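Long-range contacts in putative molybdenum carrier protein (Syntrophus aciditrophicus SB, PDB 3IMK), which is of unknown function but, as a putative molybdenum carrier with a permuted SLOG-type Rossmann-like fold, may bind a metal or nucleotide-like ligand: residues 19-24 with 144-149; 70-75 with 97-102; 80-85 with 106-111. All coordinates share one frame; numbering follows the deposited sequence. Where two conformers were deposited one is given.

Contact 1: residues 19-24 with 144-149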
ATOM      1  N   ALA A  19      -4.686   3.287  -4.959  1.00 11.87           N
ATOM      2  CA  ALA A  19      -3.499   3.229  -4.120  1.00 10.81           C
ATOM      3  C   ALA A  19      -2.606   2.017  -4.421  1.00  9.87           C
ATOM      4  O   ALA A  19      -1.378   2.155  -4.520  1.00 11.43           O
ATOM      5  CB  ALA A  19      -3.904   3.203  -2.602  1.00 12.03           C
ATOM      6  N   ASP A  20      -3.208   0.826  -4.538  1.00 10.49           N
ATOM      7  CA  ASP A  20      -2.387  -0.383  -4.759  1.00 10.83           C
ATOM      8  C   ASP A  20      -1.522  -0.216  -6.033  1.00 10.81           C
ATOM      9  O   ASP A  20      -0.354  -0.671  -6.091  1.00  9.81           O
ATOM     10  CB  ASP A  20      -3.258  -1.622  -4.978  1.00 10.39           C
ATOM     11  CG  ASP A  20      -3.877  -2.232  -3.742  1.00 13.17           C
ATOM     12  OD1 ASP A  20      -3.689  -1.753  -2.619  1.00 12.44           O
ATOM     13  OD2 ASP A  20      -4.579  -3.259  -3.971  1.00 11.92           O
ATOM     14  N   ARG A  21      -2.143   0.264  -7.105  1.00  9.96           N
ATOM     15  CA  ARG A  21      -1.493   0.343  -8.414  1.00 10.37           C
ATOM     16  C   ARG A  21      -0.392   1.403  -8.410  1.00  9.75           C
ATOM     17  O   ARG A  21       0.735   1.176  -8.924  1.00 11.08           O
ATOM     18  CB  ARG A  21      -2.529   0.581  -9.509  1.00 11.45           C
ATOM     19  CG  ARG A  21      -2.010   0.212 -10.919  1.00 10.88           C
ATOM     20  CD  ARG A  21      -1.870  -1.328 -11.120  1.00 11.23           C
ATOM     21  NE  ARG A  21      -3.117  -2.083 -10.968  1.00 11.51           N
ATOM     22  CZ  ARG A  21      -4.040  -2.225 -11.911  1.00 14.16           C
ATOM     23  NH1 ARG A  21      -3.870  -1.682 -13.105  1.00 11.51           N
ATOM     24  NH2 ARG A  21      -5.148  -2.919 -11.669  1.00 11.91           N
ATOM     25  N   ALA A  22      -0.656   2.537  -7.737  1.00 10.91           N
ATOM     26  CA  ALA A  22       0.370   3.534  -7.564  1.00  9.72           C
ATOM     27  C   ALA A  22       1.564   2.978  -6.803  1.00  9.33           C
ATOM     28  O   ALA A  22       2.734   3.302  -7.115  1.00 11.85           O
ATOM     29  CB  ALA A  22      -0.175   4.805  -6.852  1.00 11.59           C
ATOM     30  N   ALA A  23       1.317   2.197  -5.765  1.00  9.29           N
ATOM     31  CA  ALA A  23       2.446   1.619  -5.071  1.00 10.00           C
ATOM     32  C   ALA A  23       3.374   0.820  -5.962  1.00 10.21           C
ATOM     33  O   ALA A  23       4.613   0.932  -5.881  1.00 10.73           O
ATOM     34  CB  ALA A  23       1.920   0.739  -3.892  1.00 11.69           C
ATOM     35  N   LEU A  24       2.782  -0.018  -6.823  1.00  9.31           N
ATOM     36  CA  LEU A  24       3.569  -0.853  -7.717  1.00 10.91           C
ATOM     37  C   LEU A  24       4.296  -0.016  -8.786  1.00 10.38           C
ATOM     38  O   LEU A  24       5.458  -0.244  -9.074  1.00 10.95           O
ATOM     39  CB  LEU A  24       2.679  -1.920  -8.383  1.00 11.54           C
ATOM     40  CG  LEU A  24       1.952  -2.865  -7.419  1.00 11.55           C
ATOM     41  CD1 LEU A  24       1.068  -3.889  -8.212  1.00 13.53           C
ATOM     42  CD2 LEU A  24       2.915  -3.617  -6.478  1.00 14.96           C
ATOM     43  N   GLU A 144      -8.561  10.791  -7.237  1.00 11.95           N
ATOM     44  CA  GLU A 144      -7.311  11.467  -6.913  1.00 12.62           C
ATOM     45  C   GLU A 144      -6.342  10.549  -6.171  1.00 11.42           C
ATOM     46  O   GLU A 144      -5.191  10.962  -5.924  1.00 11.82           O
ATOM     47  CB  GLU A 144      -7.554  12.725  -6.038  1.00 12.65           C
ATOM     48  CG  GLU A 144      -8.347  13.836  -6.739  1.00 14.52           C
ATOM     49  CD  GLU A 144      -8.588  15.092  -5.878  1.00 16.64           C
ATOM     50  OE1 GLU A 144      -8.532  14.993  -4.624  1.00 24.87           O
ATOM     51  OE2 GLU A 144      -8.852  16.162  -6.457  1.00 15.90           O
ATOM     52  N   ILE A 145      -6.752   9.341  -5.779  1.00 11.69           N
ATOM     53  CA  ILE A 145      -5.876   8.547  -4.915  1.00 11.21           C
ATOM     54  C   ILE A 145      -4.613   7.998  -5.591  1.00 11.79           C
ATOM     55  O   ILE A 145      -3.577   7.926  -4.963  1.00 12.08           O
ATOM     56  CB  ILE A 145      -6.654   7.442  -4.162  1.00 12.47           C
ATOM     57  CG1 ILE A 145      -5.846   6.956  -2.959  1.00 14.18           C
ATOM     58  CG2 ILE A 145      -7.005   6.272  -5.099  1.00 13.69           C
ATOM     59  CD1 ILE A 145      -5.577   7.972  -1.930  1.00 16.54           C
ATOM     60  N   TYR A 146      -4.692   7.669  -6.883  1.00 12.22           N
ATOM     61  CA  TYR A 146      -3.510   7.137  -7.582  1.00 11.46           C
ATOM     62  C   TYR A 146      -2.393   8.183  -7.565  1.00 11.51           C
ATOM     63  O   TYR A 146      -1.281   7.922  -7.133  1.00 11.78           O
ATOM     64  CB  TYR A 146      -3.874   6.748  -9.030  1.00 11.92           C
ATOM     65  CG  TYR A 146      -2.656   6.321  -9.822  1.00 11.74           C
ATOM     66  CD1 TYR A 146      -1.874   7.241 -10.494  1.00 12.43           C
ATOM     67  CD2 TYR A 146      -2.284   4.979  -9.872  1.00 12.45           C
ATOM     68  CE1 TYR A 146      -0.733   6.854 -11.169  1.00 13.81           C
ATOM     69  CE2 TYR A 146      -1.155   4.581 -10.525  1.00 13.49           C
ATOM     70  CZ  TYR A 146      -0.393   5.528 -11.210  1.00 12.87           C
ATOM     71  OH  TYR A 146       0.752   5.140 -11.882  1.00 13.75           O
ATOM     72  N   GLN A 147      -2.709   9.386  -8.036  1.00 10.87           N
ATOM     73  CA  GLN A 147      -1.647  10.397  -8.138  1.00  8.70           C
ATOM     74  C   GLN A 147      -1.203  10.905  -6.755  1.00  9.29           C
ATOM     75  O   GLN A 147      -0.040  11.252  -6.568  1.00 10.63           O
ATOM     76  CB  GLN A 147      -2.051  11.587  -9.013  1.00 12.08           C
ATOM     77  CG  GLN A 147      -0.866  12.486  -9.406  1.00 12.41           C
ATOM     78  CD  GLN A 147       0.225  11.725 -10.162  1.00 11.64           C
ATOM     79  OE1 GLN A 147      -0.084  10.994 -11.116  1.00 17.19           O
ATOM     80  NE2 GLN A 147       1.484  11.851  -9.731  1.00 16.42           N
ATOM     81  N   ALA A 148      -2.138  10.987  -5.822  1.00 11.29           N
ATOM     82  CA  ALA A 148      -1.774  11.404  -4.487  1.00 11.05           C
ATOM     83  C   ALA A 148      -0.775  10.420  -3.865  1.00 10.22           C
ATOM     84  O   ALA A 148       0.188  10.826  -3.168  1.00 11.58           O
ATOM     85  CB  ALA A 148      -3.022  11.498  -3.617  1.00 11.99           C
ATOM     86  N   THR A 149      -1.039   9.120  -4.081  1.00 12.02           N
ATOM     87  CA  THR A 149      -0.139   8.065  -3.623  1.00 11.63           C
ATOM     88  C   THR A 149       1.248   8.210  -4.265  1.00 11.02           C
ATOM     89  O   THR A 149       2.273   8.146  -3.586  1.00 11.73           O
ATOM     90  CB  THR A 149      -0.767   6.681  -3.865  1.00 10.86           C
ATOM     91  OG1 THR A 149      -1.934   6.609  -3.045  1.00 12.01           O
ATOM     92  CG2 THR A 149       0.202   5.583  -3.428  1.00 12.46           C
TER
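Ala22 presses its methyl against the ring of Tyr146 in a CH-pi contact, at the point where the two helices run close. Ala22 CB sits over one face, 4.1 Å from the centroid of the Tyr146 ring and 27° off the normal, displaced to the CD2 side, where Ala22 CB to Tyr146 CD2 is 3.7 Å. CG of the tyrosine stands anti to the backbone N (chi1 175°), on the way to helix 19-24, and CE2 of Tyr146 lies 3.5 Å from Ala22 CA. Beyond the ring, the hydroxyl is hydrogen-bonded to Asp25, one residue past the segment.

The same Ala22 methyl also meets the next turn of helix 145-157: Ala22 CB is 3.5 Å from Thr149 CG2. Thr149 divides its two branches, the methyl going to Ala22 while OG1 donates 2.8 Å back to Ile145 O. That carbonyl is gripped twice, by OG1 and by Thr149 N, from opposite faces of its plane. Ala19, one turn before Ala22, has its CB 4.2 Å from Ile145 CG1 and also beside Thr149 OG1. Small residues let the short helical segments approach to 8.0 Å at -36°, with no hydrogen bond between them. Arg21 reaches out to Pro50, Tyr53 and the carbonyl of Gly15. On the sheet side, Ile145 and Thr149 rest on Ile80 of strand 76-81.

Contact 2: residues 70-75 with 97-102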
ATOM      1  N   ASN A  70      -1.831  -9.815   2.208  1.00  9.52           N
ATOM      2  CA  ASN A  70      -0.796  -8.753   2.100  1.00 10.92           C
ATOM      3  C   ASN A  70      -0.443  -8.141   3.456  1.00 10.58           C
ATOM      4  O   ASN A  70       0.707  -7.819   3.709  1.00 11.02           O
ATOM      5  CB  ASN A  70      -1.189  -7.717   1.074  1.00 11.14           C
ATOM      6  CG  ASN A  70      -1.168  -8.271  -0.329  1.00  9.84           C
ATOM      7  OD1 ASN A  70      -0.268  -9.041  -0.682  1.00 10.35           O
ATOM      8  ND2 ASN A  70      -2.187  -7.921  -1.127  1.00 11.90           N
ATOM      9  N   VAL A  71      -1.412  -8.038   4.353  1.00  9.75           N
ATOM     10  CA  VAL A  71      -1.143  -7.584   5.736  1.00 11.35           C
ATOM     11  C   VAL A  71      -0.234  -8.567   6.463  1.00 11.02           C
ATOM     12  O   VAL A  71       0.677  -8.153   7.197  1.00 11.35           O
ATOM     13  CB  VAL A  71      -2.481  -7.332   6.525  1.00 11.31           C
ATOM     14  CG1 VAL A  71      -2.248  -7.120   8.046  1.00 13.81           C
ATOM     15  CG2 VAL A  71      -3.259  -6.133   5.952  1.00 11.47           C
ATOM     16  N   LEU A  72      -0.489  -9.848   6.270  1.00 10.51           N
ATOM     17  CA  LEU A  72       0.253 -10.887   6.985  1.00 12.06           C
ATOM     18  C   LEU A  72       1.654 -11.072   6.413  1.00 13.26           C
ATOM     19  O   LEU A  72       2.576 -11.430   7.165  1.00 15.58           O
ATOM     20  CB  LEU A  72      -0.492 -12.212   6.951  1.00 11.99           C
ATOM     21  CG  LEU A  72      -1.686 -12.294   7.875  1.00 14.42           C
ATOM     22  CD1 LEU A  72      -2.589 -13.510   7.537  1.00 15.98           C
ATOM     23  CD2 LEU A  72      -1.230 -12.373   9.332  1.00 16.62           C
ATOM     24  N   ASP A  73       1.829 -10.874   5.099  1.00 11.19           N
ATOM     25  CA  ASP A  73       3.081 -11.193   4.449  1.00 12.22           C
ATOM     26  C   ASP A  73       3.953  -9.929   4.210  1.00 13.95           C
ATOM     27  O   ASP A  73       4.617  -9.823   3.157  1.00 14.99           O
ATOM     28  CB  ASP A  73       2.751 -11.881   3.120  1.00 12.95           C
ATOM     29  CG  ASP A  73       3.853 -12.781   2.587  1.00 16.67           C
ATOM     30  OD1 ASP A  73       4.833 -13.068   3.313  1.00 17.20           O
ATOM     31  OD2 ASP A  73       3.739 -13.213   1.401  1.00 17.88           O
ATOM     32  N   SER A  74       3.928  -8.999   5.168  1.00 10.48           N
ATOM     33  CA  SER A  74       4.761  -7.794   5.144  1.00 11.79           C
ATOM     34  C   SER A  74       5.117  -7.406   6.540  1.00 11.10           C
ATOM     35  O   SER A  74       4.581  -7.969   7.514  1.00 12.71           O
ATOM     36  CB  SER A  74       4.019  -6.650   4.449  1.00 11.91           C
ATOM     37  OG  SER A  74       2.742  -6.395   5.024  1.00 12.08           O
ATOM     38  N   ASP A  75       6.017  -6.428   6.677  1.00 10.46           N
ATOM     39  CA  ASP A  75       6.424  -5.957   7.987  1.00 10.56           C
ATOM     40  C   ASP A  75       5.466  -4.912   8.582  1.00 13.75           C
ATOM     41  O   ASP A  75       5.397  -4.785   9.816  1.00 12.70           O
ATOM     42  CB  ASP A  75       7.795  -5.335   7.909  1.00  9.33           C
ATOM     43  CG  ASP A  75       8.883  -6.321   7.593  1.00 13.37           C
ATOM     44  OD1 ASP A  75       8.769  -7.535   7.937  1.00 14.35           O
ATOM     45  OD2 ASP A  75       9.893  -5.895   6.968  1.00 12.05           O
ATOM     46  N   GLU A  97      -4.678  -4.544  12.827  0.50 13.70           N
ATOM     47  CA  GLU A  97      -4.973  -4.483  14.276  0.50 16.34           C
ATOM     48  C   GLU A  97      -5.082  -5.881  14.898  0.50 15.78           C
ATOM     49  O   GLU A  97      -4.515  -6.144  15.977  0.50 16.92           O
ATOM     50  CB  GLU A  97      -6.276  -3.711  14.545  0.50 15.02           C
ATOM     51  CG  GLU A  97      -6.117  -2.173  14.471  0.50 21.87           C
ATOM     52  CD  GLU A  97      -7.453  -1.397  14.347  0.50 23.63           C
ATOM     53  OE1 GLU A  97      -8.544  -2.014  14.314  0.50 27.68           O
ATOM     54  OE2 GLU A  97      -7.388  -0.150  14.264  0.50 26.70           O
ATOM     55  N   GLN A  98      -5.789  -6.779  14.224  0.50 13.86           N
ATOM     56  CA  GLN A  98      -6.029  -8.128  14.763  0.50 15.55           C
ATOM     57  C   GLN A  98      -4.774  -9.027  14.767  0.50 15.16           C
ATOM     58  O   GLN A  98      -4.649  -9.922  15.625  0.50 15.76           O
ATOM     59  CB  GLN A  98      -7.191  -8.823  14.026  0.50 16.56           C
ATOM     60  CG  GLN A  98      -8.548  -8.108  14.141  0.50 19.22           C
ATOM     61  CD  GLN A  98      -9.238  -8.311  15.493  0.50 16.92           C
ATOM     62  OE1 GLN A  98      -9.418  -9.434  15.941  0.50 16.30           O
ATOM     63  NE2 GLN A  98      -9.648  -7.220  16.117  0.50 24.37           N
ATOM     64  N   TYR A  99      -3.864  -8.796  13.820  1.00 13.83           N
ATOM     65  CA  TYR A  99      -2.635  -9.562  13.711  1.00 13.75           C
ATOM     66  C   TYR A  99      -1.434  -8.822  14.317  1.00 14.48           C
ATOM     67  O   TYR A  99      -0.306  -9.277  14.188  1.00 15.95           O
ATOM     68  CB  TYR A  99      -2.374  -9.931  12.238  1.00 15.23           C
ATOM     69  CG  TYR A  99      -3.370 -10.890  11.674  1.00 17.23           C
ATOM     70  CD1 TYR A  99      -3.527 -12.162  12.254  1.00 19.12           C
ATOM     71  CD2 TYR A  99      -4.153 -10.564  10.561  1.00 18.63           C
ATOM     72  CE1 TYR A  99      -4.422 -13.065  11.750  1.00 22.00           C
ATOM     73  CE2 TYR A  99      -5.073 -11.480  10.036  1.00 18.83           C
ATOM     74  CZ  TYR A  99      -5.193 -12.729  10.641  1.00 27.98           C
ATOM     75  OH  TYR A  99      -6.077 -13.665  10.153  1.00 25.44           O
ATOM     76  N   LYS A 100      -1.671  -7.662  14.916  1.00 13.46           N
ATOM     77  CA  LYS A 100      -0.620  -6.875  15.577  1.00 15.68           C
ATOM     78  C   LYS A 100       0.510  -6.462  14.646  1.00 15.44           C
ATOM     79  O   LYS A 100       1.697  -6.439  15.009  1.00 17.19           O
ATOM     80  CB  LYS A 100      -0.077  -7.592  16.836  1.00 18.71           C
ATOM     81  CG  LYS A 100      -1.186  -8.015  17.807  1.00 19.87           C
ATOM     82  CD  LYS A 100      -2.021  -6.860  18.267  1.00 27.15           C
ATOM     83  N   LYS A 101       0.134  -6.109  13.423  1.00 13.34           N
ATOM     84  CA  LYS A 101       1.082  -5.607  12.436  1.00 12.60           C
ATOM     85  C   LYS A 101       1.099  -4.096  12.521  1.00 11.60           C
ATOM     86  O   LYS A 101       0.031  -3.468  12.597  1.00 12.50           O
ATOM     87  CB  LYS A 101       0.679  -6.049  11.022  1.00 13.17           C
ATOM     88  CG  LYS A 101       0.925  -7.535  10.722  1.00 15.82           C
ATOM     89  CD  LYS A 101       2.421  -7.748  10.377  1.00 14.40           C
ATOM     90  CE  LYS A 101       2.763  -9.132  10.044  1.00 21.66           C
ATOM     91  NZ  LYS A 101       4.213  -9.214   9.969  1.00 17.48           N
ATOM     92  N   PRO A 102       2.279  -3.453  12.483  1.00 11.46           N
ATOM     93  CA  PRO A 102       2.323  -2.015  12.436  1.00 11.72           C
ATOM     94  C   PRO A 102       1.479  -1.495  11.293  1.00 11.62           C
ATOM     95  O   PRO A 102       1.479  -2.050  10.188  1.00 10.96           O
ATOM     96  CB  PRO A 102       3.817  -1.700  12.230  1.00 12.25           C
ATOM     97  CG  PRO A 102       4.532  -2.905  12.772  1.00 16.91           C
ATOM     98  CD  PRO A 102       3.620  -4.061  12.524  1.00 13.51           C
TER
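Lys101 carries CG anti to its carbonyl carbon (chi1 -73°) and then bends at chi2 (-80°), which swings CD toward the chain that leaves helix 63-72; from there the side chain runs extended to its ammonium. Lys101 NZ donates to Ser74 O over 2.8 Å, and the oxygen is met almost head-on. The methylenes are used on the way: Lys101 CG lies 3.6 Å from Val71 O, and Lys101 CE is 3.3 Å from Ser74 O.

Next to this, Leu72 meets Tyr99. Leu72 CD2 stands over one face of the Tyr99 ring, 3.6 Å from its centroid and 16° off the normal, somewhat toward the CG side, for Leu72 CD2 to Tyr99 CG is 3.5 Å. The second methyl, CD1, leans out toward CE2 and CZ. The phenol hydroxyl is hydrogen-bonded to Glu68 of the same helix as Leu72. Leu72 and Asp73 also line, with Trp37, the pocket of a bound polyether that probably comes from the crystallisation liquor. Pro102 CD lies 3.3 Å from Asp75 O, just where strand 103-107 is about to begin.

Both segments run off the end of a helix: Asp73 is the first residue out of one, and Lys100, with positive phi, ends the other in a Schellman motif. Ser74 OG returns 2.8 Å to Asn70 O, in the carbonyl plane, tying the turn to the last residues of helix 63-72. The carbonyl that takes the lysine lies just past the C-terminal end of this helix, which would probably favour the ammonium. Asp75 OD1, 5.3 Å from Lys101 NZ, makes no salt bridge but may add to that effect through space, while OD2 is held by the backbone N of Gln130 and Val131.

Contact 3: residues 80-85 with 106-111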
ATOM      1  N   ILE A  80      -3.432   4.721   2.624  1.00 10.21           N
ATOM      2  CA  ILE A  80      -3.544   6.092   2.149  1.00 11.32           C
ATOM      3  C   ILE A  80      -4.985   6.336   1.664  1.00 11.20           C
ATOM      4  O   ILE A  80      -5.487   5.578   0.852  1.00 12.09           O
ATOM      5  CB  ILE A  80      -2.532   6.340   1.005  1.00 11.29           C
ATOM      6  CG1 ILE A  80      -1.121   5.907   1.412  1.00 14.05           C
ATOM      7  CG2 ILE A  80      -2.587   7.834   0.601  1.00 14.41           C
ATOM      8  CD1 ILE A  80      -0.119   5.770   0.232  1.00 15.89           C
ATOM      9  N   SER A  81      -5.610   7.436   2.105  1.00 11.71           N
ATOM     10  CA  SER A  81      -6.955   7.795   1.702  1.00 11.93           C
ATOM     11  C   SER A  81      -7.139   9.296   1.704  1.00 12.53           C
ATOM     12  O   SER A  81      -6.277  10.050   2.178  1.00 12.45           O
ATOM     13  CB  SER A  81      -7.981   7.208   2.670  1.00 13.50           C
ATOM     14  OG  SER A  81      -7.973   7.875   3.905  1.00 13.42           O
ATOM     15  N   HIS A  82      -8.297   9.689   1.199  1.00 12.60           N
ATOM     16  CA  HIS A  82      -8.901  10.997   1.471  1.00 13.22           C
ATOM     17  C   HIS A  82     -10.148  10.765   2.268  1.00 14.47           C
ATOM     18  O   HIS A  82     -11.127  10.226   1.738  1.00 17.38           O
ATOM     19  CB  HIS A  82      -9.210  11.775   0.184  1.00 13.37           C
ATOM     20  CG  HIS A  82      -8.002  12.116  -0.632  1.00 12.47           C
ATOM     21  ND1 HIS A  82      -7.718  11.479  -1.822  1.00 13.83           N
ATOM     22  CD2 HIS A  82      -7.010  13.023  -0.440  1.00 15.03           C
ATOM     23  CE1 HIS A  82      -6.613  11.997  -2.335  1.00 15.43           C
ATOM     24  NE2 HIS A  82      -6.149  12.922  -1.507  1.00 14.33           N
ATOM     25  N   GLY A  83     -10.086  11.060   3.561  1.00 13.28           N
ATOM     26  CA  GLY A  83     -11.208  10.844   4.458  1.00 14.79           C
ATOM     27  C   GLY A  83     -11.098   9.549   5.268  1.00 14.47           C
ATOM     28  O   GLY A  83     -10.154   8.753   5.122  1.00 13.68           O
ATOM     29  N   ILE A  84     -12.099   9.324   6.111  1.00 15.72           N
ATOM     30  CA  ILE A  84     -12.138   8.146   6.969  1.00 17.42           C
ATOM     31  C   ILE A  84     -12.186   6.888   6.134  1.00 15.25           C
ATOM     32  O   ILE A  84     -12.783   6.842   5.048  1.00 15.45           O
ATOM     33  CB  ILE A  84     -13.324   8.205   7.950  1.00 20.81           C
ATOM     34  CG1 ILE A  84     -14.645   8.276   7.185  1.00 22.84           C
ATOM     35  CG2 ILE A  84     -13.080   9.381   8.918  1.00 20.91           C
ATOM     36  CD1 ILE A  84     -15.416   6.972   7.162  1.00 39.30           C
ATOM     37  N   LEU A  85     -11.519   5.848   6.635  1.00 14.44           N
ATOM     38  CA  LEU A  85     -11.521   4.550   5.957  1.00 12.93           C
ATOM     39  C   LEU A  85     -12.892   3.883   5.900  1.00 14.21           C
ATOM     40  O   LEU A  85     -13.595   3.834   6.906  1.00 14.54           O
ATOM     41  CB  LEU A  85     -10.540   3.614   6.621  1.00 13.51           C
ATOM     42  CG  LEU A  85      -9.082   4.080   6.641  1.00 12.35           C
ATOM     43  CD1 LEU A  85      -8.137   3.074   7.236  1.00 14.60           C
ATOM     44  CD2 LEU A  85      -8.624   4.490   5.220  1.00 13.99           C
ATOM     45  N   ILE A 106      -2.588   7.345   6.653  1.00 10.96           N
ATOM     46  CA  ILE A 106      -2.435   8.731   6.223  1.00 11.70           C
ATOM     47  C   ILE A 106      -3.730   9.154   5.537  1.00 12.06           C
ATOM     48  O   ILE A 106      -4.080   8.634   4.481  1.00 11.58           O
ATOM     49  CB  ILE A 106      -1.237   8.903   5.289  1.00 12.50           C
ATOM     50  CG1 ILE A 106       0.060   8.602   6.027  1.00 13.39           C
ATOM     51  CG2 ILE A 106      -1.195  10.310   4.658  1.00 11.80           C
ATOM     52  CD1 ILE A 106       0.366   9.506   7.286  1.00 12.16           C
ATOM     53  N   ASP A 107      -4.404  10.155   6.107  1.00 11.65           N
ATOM     54  CA  ASP A 107      -5.602  10.760   5.549  1.00 10.74           C
ATOM     55  C   ASP A 107      -5.145  12.101   4.921  1.00 10.16           C
ATOM     56  O   ASP A 107      -4.883  13.072   5.616  1.00 11.23           O
ATOM     57  CB  ASP A 107      -6.663  10.962   6.634  1.00 10.92           C
ATOM     58  CG  ASP A 107      -7.929  11.598   6.112  1.00 12.86           C
ATOM     59  OD1 ASP A 107      -7.961  12.105   4.958  1.00 11.68           O
ATOM     60  OD2 ASP A 107      -8.949  11.571   6.831  1.00 13.74           O
ATOM     61  N   LEU A 108      -5.051  12.112   3.595  1.00 10.69           N
ATOM     62  CA  LEU A 108      -4.542  13.257   2.858  1.00 10.05           C
ATOM     63  C   LEU A 108      -5.558  14.371   2.744  1.00 10.69           C
ATOM     64  O   LEU A 108      -5.244  15.388   2.124  1.00 11.40           O
ATOM     65  CB  LEU A 108      -4.001  12.812   1.489  1.00 11.50           C
ATOM     66  CG  LEU A 108      -2.717  12.013   1.534  1.00 11.32           C
ATOM     67  CD1 LEU A 108      -2.318  11.553   0.131  1.00 12.54           C
ATOM     68  CD2 LEU A 108      -1.562  12.747   2.188  1.00 14.47           C
ATOM     69  N   ASP A 109      -6.719  14.236   3.395  1.00  9.98           N
ATOM     70  CA  ASP A 109      -7.555  15.421   3.672  1.00  8.98           C
ATOM     71  C   ASP A 109      -7.181  16.134   4.980  1.00  9.70           C
ATOM     72  O   ASP A 109      -7.651  17.257   5.223  1.00 10.03           O
ATOM     73  CB  ASP A 109      -9.049  15.081   3.725  1.00  9.52           C
ATOM     74  CG  ASP A 109      -9.660  14.820   2.366  1.00 11.11           C
ATOM     75  OD1 ASP A 109      -9.025  15.051   1.304  1.00 12.09           O
ATOM     76  OD2 ASP A 109     -10.838  14.364   2.335  1.00 14.06           O
ATOM     77  N   ARG A 110      -6.375  15.480   5.820  1.00 10.50           N
ATOM     78  CA  ARG A 110      -6.066  16.002   7.144  1.00 11.12           C
ATOM     79  C   ARG A 110      -4.621  16.439   7.297  1.00 11.49           C
ATOM     80  O   ARG A 110      -4.306  17.218   8.200  1.00 12.42           O
ATOM     81  CB  ARG A 110      -6.375  14.948   8.215  1.00 13.74           C
ATOM     82  CG  ARG A 110      -7.821  14.479   8.237  1.00 16.16           C
ATOM     83  CD  ARG A 110      -8.699  15.246   9.156  1.00 24.56           C
ATOM     84  NE  ARG A 110      -8.859  16.643   8.762  1.00 31.54           N
ATOM     85  CZ  ARG A 110      -9.747  17.101   7.873  1.00 35.29           C
ATOM     86  NH1 ARG A 110     -10.607  16.283   7.258  1.00 31.65           N
ATOM     87  NH2 ARG A 110      -9.776  18.405   7.595  1.00 31.00           N
ATOM     88  N   ILE A 111      -3.742  15.930   6.440  1.00 10.58           N
ATOM     89  CA  ILE A 111      -2.301  16.209   6.529  1.00 11.01           C
ATOM     90  C   ILE A 111      -1.789  16.455   5.111  1.00 10.05           C
ATOM     91  O   ILE A 111      -2.197  15.759   4.174  1.00 10.31           O
ATOM     92  CB  ILE A 111      -1.573  15.011   7.228  1.00 11.78           C
ATOM     93  CG1 ILE A 111      -0.138  15.382   7.579  1.00 13.96           C
ATOM     94  CG2 ILE A 111      -1.687  13.727   6.436  1.00 14.48           C
ATOM     95  CD1 ILE A 111       0.550  14.315   8.499  1.00 14.14           C
TER
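Asp107 OD1 is gripped by two backbone N-H groups, one from each side of the contact. Gly83 N donates to Asp107 OD1 over 2.7 Å, nearly straight at 166°, from above the carboxylate plane. Asp109 N reaches Asp107 OD1 at 2.9 Å from the opposite face, on the anti side, which makes an Asx turn. A chi1 of 180° sets CG of Asp107 anti to the backbone N; the carboxylate then meets Gly83.

Upstream the strands pair in parallel register, Ile80 beside Ile106 and Ser81 beside Asp107. Ser81 N donates to Ile106 O at 3.1 Å, and Leu108 N to Ser81 O at 2.8 Å. Ser81 OG donates 2.6 Å to Gly83 O, folding the loop back on its strand, and is also bonded to His105.

His82 lies against residues 108-109 of the other segment. His82 CD2 is 3.3 Å from Asp109 OD1 and 3.6 Å from Leu108 CB, both meeting the ring obliquely; the imidazole and the Asp109 carboxylate planes are 33° apart. The opposite ring nitrogen, ND1, is bonded to Asp142. On the Ile80 side of the sheet, where helix 145-157 packs, Leu108 CD1 meets Ile80 CG2 at a slant, 3.8 Å away. Gly83 has backbone angles that call for glycine, since a CB would clash with the preceding carbonyl.

These are the C-terminal ends of strands 76-81 and 103-107, joined through helix 87-98 as a beta-alpha-beta crossover. In Rossmann-like folds such ends form the ligand-binding rim; a glycerol bound to Asp107 N is consistent with a pocket here, though it probably comes from the crystallisation liquor.

In the fold
All three contacts lie on or around one parallel six-stranded sheet with helices packed on it. Contact 1 closes the longest loop, joining helix 19-29 to helix 145-157, and contacts 2 and 3 are nested inside it. Contacts 2 and 3 alternate along the chain: contact 2 gathers the chain entering strands 76-81 and 103-107, contact 3 the chain leaving them, with centres about 20 Å apart. Contacts 1 and 2, also about 20 Å between centres, lie on opposite sides of the chain's centre without touching. Contacts 1 and 3, about 13 Å between centres, touch where Ile145, Ala148 and Thr149 meet Ile80, His82 and Leu108. The last helix thus bridges the first helix and the ends of strands 76-81 and 103-107.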